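Local structure of 432aa long hypothetical deoxyribodipyrimidine photolyase (Sulfolobus tokodaii, 2E0I) at residues Phe33-Pro37 with Arg38-Asn42. The protein probably repairs cyclobutane pyrimidine dimers in DNA by light-driven catalysis, carrying two FAD molecules, one of which is likely to serve as a light-harvesting antenna. Sequence-based numbering, arbitrary orientation.
With FAD (flavin-adenine dinucleotide), chain F.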
loop_
_atom_site.group_PDB
_atom_site.type_symbol
_atom_site.label_atom_id
_atom_site.label_comp_id
_atom_site.label_asym_id
_atom_site.label_seq_id
_atom_site.Cartn_x
_atom_site.Cartn_y
_atom_site.Cartn_z
ATOM N N PHE A 33 0.118 3.714 20.737
ATOM C CA PHE A 33 0.549 3.988 19.369
ATOM C C PHE A 33 1.778 4.884 19.495
ATOM O O PHE A 33 1.746 5.897 20.196
ATOM C CB PHE A 33 -0.487 4.701 18.517
ATOM C CG PHE A 33 0.027 5.043 17.150
ATOM C CD1 PHE A 33 0.574 6.304 16.888
ATOM C CD2 PHE A 33 0.041 4.082 16.137
ATOM C CE1 PHE A 33 1.136 6.613 15.627
ATOM C CE2 PHE A 33 0.598 4.373 14.872
ATOM C CZ PHE A 33 1.148 5.642 14.618
ATOM N N ILE A 34 2.861 4.499 18.831
ATOM C CA ILE A 34 4.092 5.254 18.899
ATOM C C ILE A 34 4.381 5.980 17.600
ATOM O O ILE A 34 4.543 5.350 16.551
ATOM C CB ILE A 34 5.277 4.319 19.208
ATOM C CG1 ILE A 34 5.056 3.635 20.559
ATOM C CG2 ILE A 34 6.582 5.105 19.185
ATOM C CD1 ILE A 34 6.085 2.593 20.885
ATOM N N ALA A 35 4.435 7.309 17.677
ATOM C CA ALA A 35 4.738 8.143 16.513
ATOM C C ALA A 35 6.261 8.098 16.364
ATOM O O ALA A 35 6.987 8.672 17.177
ATOM C CB ALA A 35 4.266 9.566 16.748
ATOM N N ASP A 36 6.730 7.401 15.329
ATOM C CA ASP A 36 8.156 7.219 15.088
ATOM C C ASP A 36 8.728 8.220 14.088
ATOM O O ASP A 36 8.329 8.256 12.918
ATOM C CB ASP A 36 8.405 5.780 14.618
ATOM C CG ASP A 36 9.886 5.410 14.586
ATOM O OD1 ASP A 36 10.215 4.234 14.895
ATOM O OD2 ASP A 36 10.724 6.281 14.244
ATOM N N PRO A 37 9.682 9.049 14.541
ATOM C CA PRO A 37 10.316 10.057 13.690
ATOM C C PRO A 37 10.981 9.497 12.425
ATOM O O PRO A 37 11.175 10.226 11.461
ATOM C CB PRO A 37 11.310 10.734 14.648
ATOM C CG PRO A 37 11.660 9.646 15.584
ATOM C CD PRO A 37 10.315 9.040 15.872
ATOM N N ARG A 38 11.335 8.212 12.439
ATOM C CA ARG A 38 11.974 7.577 11.279
ATOM C C ARG A 38 10.957 7.373 10.176
ATOM O O ARG A 38 11.325 7.191 9.019
ATOM C CB ARG A 38 12.577 6.216 11.655
ATOM C CG ARG A 38 13.707 6.327 12.654
ATOM C CD ARG A 38 14.160 4.986 13.165
ATOM N NE ARG A 38 13.120 4.341 13.947
ATOM C CZ ARG A 38 13.273 3.181 14.567
ATOM N NH1 ARG A 38 14.427 2.542 14.501
ATOM N NH2 ARG A 38 12.262 2.652 15.241
ATOM N N GLN A 39 9.680 7.410 10.551
ATOM C CA GLN A 39 8.587 7.227 9.615
ATOM C C GLN A 39 7.854 8.534 9.328
ATOM O O GLN A 39 7.393 8.758 8.213
ATOM C CB GLN A 39 7.600 6.190 10.170
ATOM C CG GLN A 39 8.201 4.796 10.323
ATOM C CD GLN A 39 7.255 3.801 10.980
ATOM O OE1 GLN A 39 6.974 3.894 12.182
ATOM N NE2 GLN A 39 6.755 2.843 10.190
ATOM N N LEU A 40 7.755 9.410 10.322
ATOM C CA LEU A 40 7.030 10.659 10.132
ATOM C C LEU A 40 7.832 11.912 9.787
ATOM O O LEU A 40 7.269 12.878 9.254
ATOM C CB LEU A 40 6.183 10.931 11.366
ATOM C CG LEU A 40 5.112 9.876 11.666
ATOM C CD1 LEU A 40 4.504 10.148 13.031
ATOM C CD2 LEU A 40 4.027 9.889 10.579
ATOM N N ILE A 41 9.129 11.897 10.089
ATOM C CA ILE A 41 10.012 13.031 9.823
ATOM C C ILE A 41 11.209 12.658 8.936
ATOM O O ILE A 41 12.038 11.800 9.277
ATOM C CB ILE A 41 10.530 13.620 11.155
ATOM C CG1 ILE A 41 9.341 14.109 11.993
ATOM C CG2 ILE A 41 11.535 14.730 10.888
ATOM C CD1 ILE A 41 9.690 14.498 13.410
ATOM N N ASN A 42 11.310 13.319 7.793
ATOM C CA ASN A 42 12.411 13.034 6.858
ATOM C C ASN A 42 12.418 11.566 6.415
ATOM O O ASN A 42 13.399 10.834 6.581
ATOM C CB ASN A 42 13.770 13.402 7.481
ATOM C CG ASN A 42 13.909 14.892 7.727
ATOM O OD1 ASN A 42 13.615 15.721 6.845
ATOM N ND2 ASN A 42 14.361 15.244 8.924
HETATM P PA FAD F . 7.237 2.571 6.519
HETATM O O1A FAD F . 6.952 2.283 5.095
HETATM O O2A FAD F . 6.867 3.818 7.221
HETATM O O5B FAD F . 8.805 2.888 6.327
HETATM C C5B FAD F . 9.675 2.962 7.462
HETATM C C4B FAD F . 11.137 3.144 7.045
HETATM O O4B FAD F . 11.362 2.372 5.849
HETATM C C3B FAD F . 11.440 4.595 6.668
HETATM O O3B FAD F . 12.843 4.840 6.799
HETATM C C2B FAD F . 11.032 4.605 5.196
HETATM O O2B FAD F . 11.709 5.669 4.524
HETATM C C1B FAD F . 11.643 3.272 4.761
HETATM N N9A FAD F . 11.060 2.786 3.486
HETATM C C8A FAD F . 9.762 2.650 3.222
HETATM N N7A FAD F . 9.595 2.146 2.002
HETATM C C5A FAD F . 10.801 1.955 1.479
HETATM C C6A FAD F . 11.265 1.441 0.274
HETATM N N6A FAD F . 10.408 1.058 -0.668
HETATM N N1A FAD F . 12.587 1.361 0.062
HETATM C C2A FAD F . 13.449 1.771 0.977
HETATM N N3A FAD F . 13.041 2.268 2.133
HETATM C C4A FAD F . 11.736 2.370 2.418
HETATM N N1 FAD F . 3.440 3.036 12.282
HETATM C C2 FAD F . 3.785 3.381 13.595
HETATM O O2 FAD F . 3.741 2.535 14.486
HETATM N N3 FAD F . 4.225 4.680 13.874
HETATM C C4 FAD F . 4.331 5.625 12.845
HETATM O O4 FAD F . 4.712 6.768 13.097
HETATM C C4X FAD F . 4.005 5.273 11.539
HETATM N N5 FAD F . 4.173 6.192 10.494
HETATM C C5X FAD F . 3.867 5.831 9.176
HETATM C C6 FAD F . 4.123 6.722 8.138
HETATM C C7 FAD F . 3.912 6.341 6.815
HETATM C C7M FAD F . 4.206 7.337 5.691
HETATM C C8 FAD F . 3.437 5.062 6.536
HETATM C C8M FAD F . 3.195 4.611 5.094
HETATM C C9 FAD F . 3.174 4.175 7.576
HETATM C C9A FAD F . 3.386 4.553 8.900
HETATM N N10 FAD F . 3.176 3.648 9.952
HETATM C C10 FAD F . 3.555 3.984 11.258
HETATM C "C1'" FAD F . 2.634 2.295 9.688
HETATM C "C2'" FAD F . 3.702 1.303 9.229
HETATM O "O2'" FAD F . 3.300 0.707 7.992
HETATM C "C3'" FAD F . 3.927 0.223 10.293
HETATM O "O3'" FAD F . 4.442 0.827 11.484
HETATM C "C4'" FAD F . 4.909 -0.838 9.794
HETATM O "O4'" FAD F . 4.925 -1.931 10.716
HETATM C "C5'" FAD F . 6.320 -0.259 9.661
HETATM O "O5'" FAD F . 7.036 -0.864 8.582
HETATM P P FAD F . 7.006 -0.187 7.120
HETATM O O1P FAD F . 8.018 -0.889 6.298
HETATM O O2P FAD F . 5.613 -0.126 6.626
HETATM O O3P FAD F . 7.554 1.291 7.446
#
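The Asp-36 carboxylate lies at the edge of the Arg-38 guanidinium, their planes 18° apart, and Arg-38 grips it side-on: NH2 reaches OD1 at 2.6 Å and NE reaches OD2 at 3.1 Å, both on syn lone pairs. This is a helix N-cap, where strand 28-35 of the Rossmann-like photolyase domain turns into helix 37-40. The cap itself is the bond from Arg-38 N to Asp-36 OD2 (2.7 Å), received on the anti side, leaving the syn side to NE. With CG anti to the backbone N (chi1 -169°), the carboxylate swings beside its own carbonyl carbon, facing the first turn. Replacing Asp-36 by an alanine would probably leave Arg-38 N uncapped and set the guanidinium freer to turn, although Arg-38 NH1 keeps its salt bridge to Glu-80.

The same turn holds the FAD that is probably the antenna. Flavin N3 donates to Ile-34 O at 2.8 Å, almost straight at 168°, while Asp-36 N donates to O4 at 3.1 Å. The Gln-39 amide lies over one flavin face, CD 3.6 Å from C4X, and Phe-33 CZ approaches from the opposite side. Gln-39 NE2 donates to phosphate oxygen O2A and to bridging O3P, tying the diphosphate to the helix. Asp-36 O accepts from two amides: Leu-40 N at 2.9 Å, in the carbonyl plane, and Gln-39 N from above it.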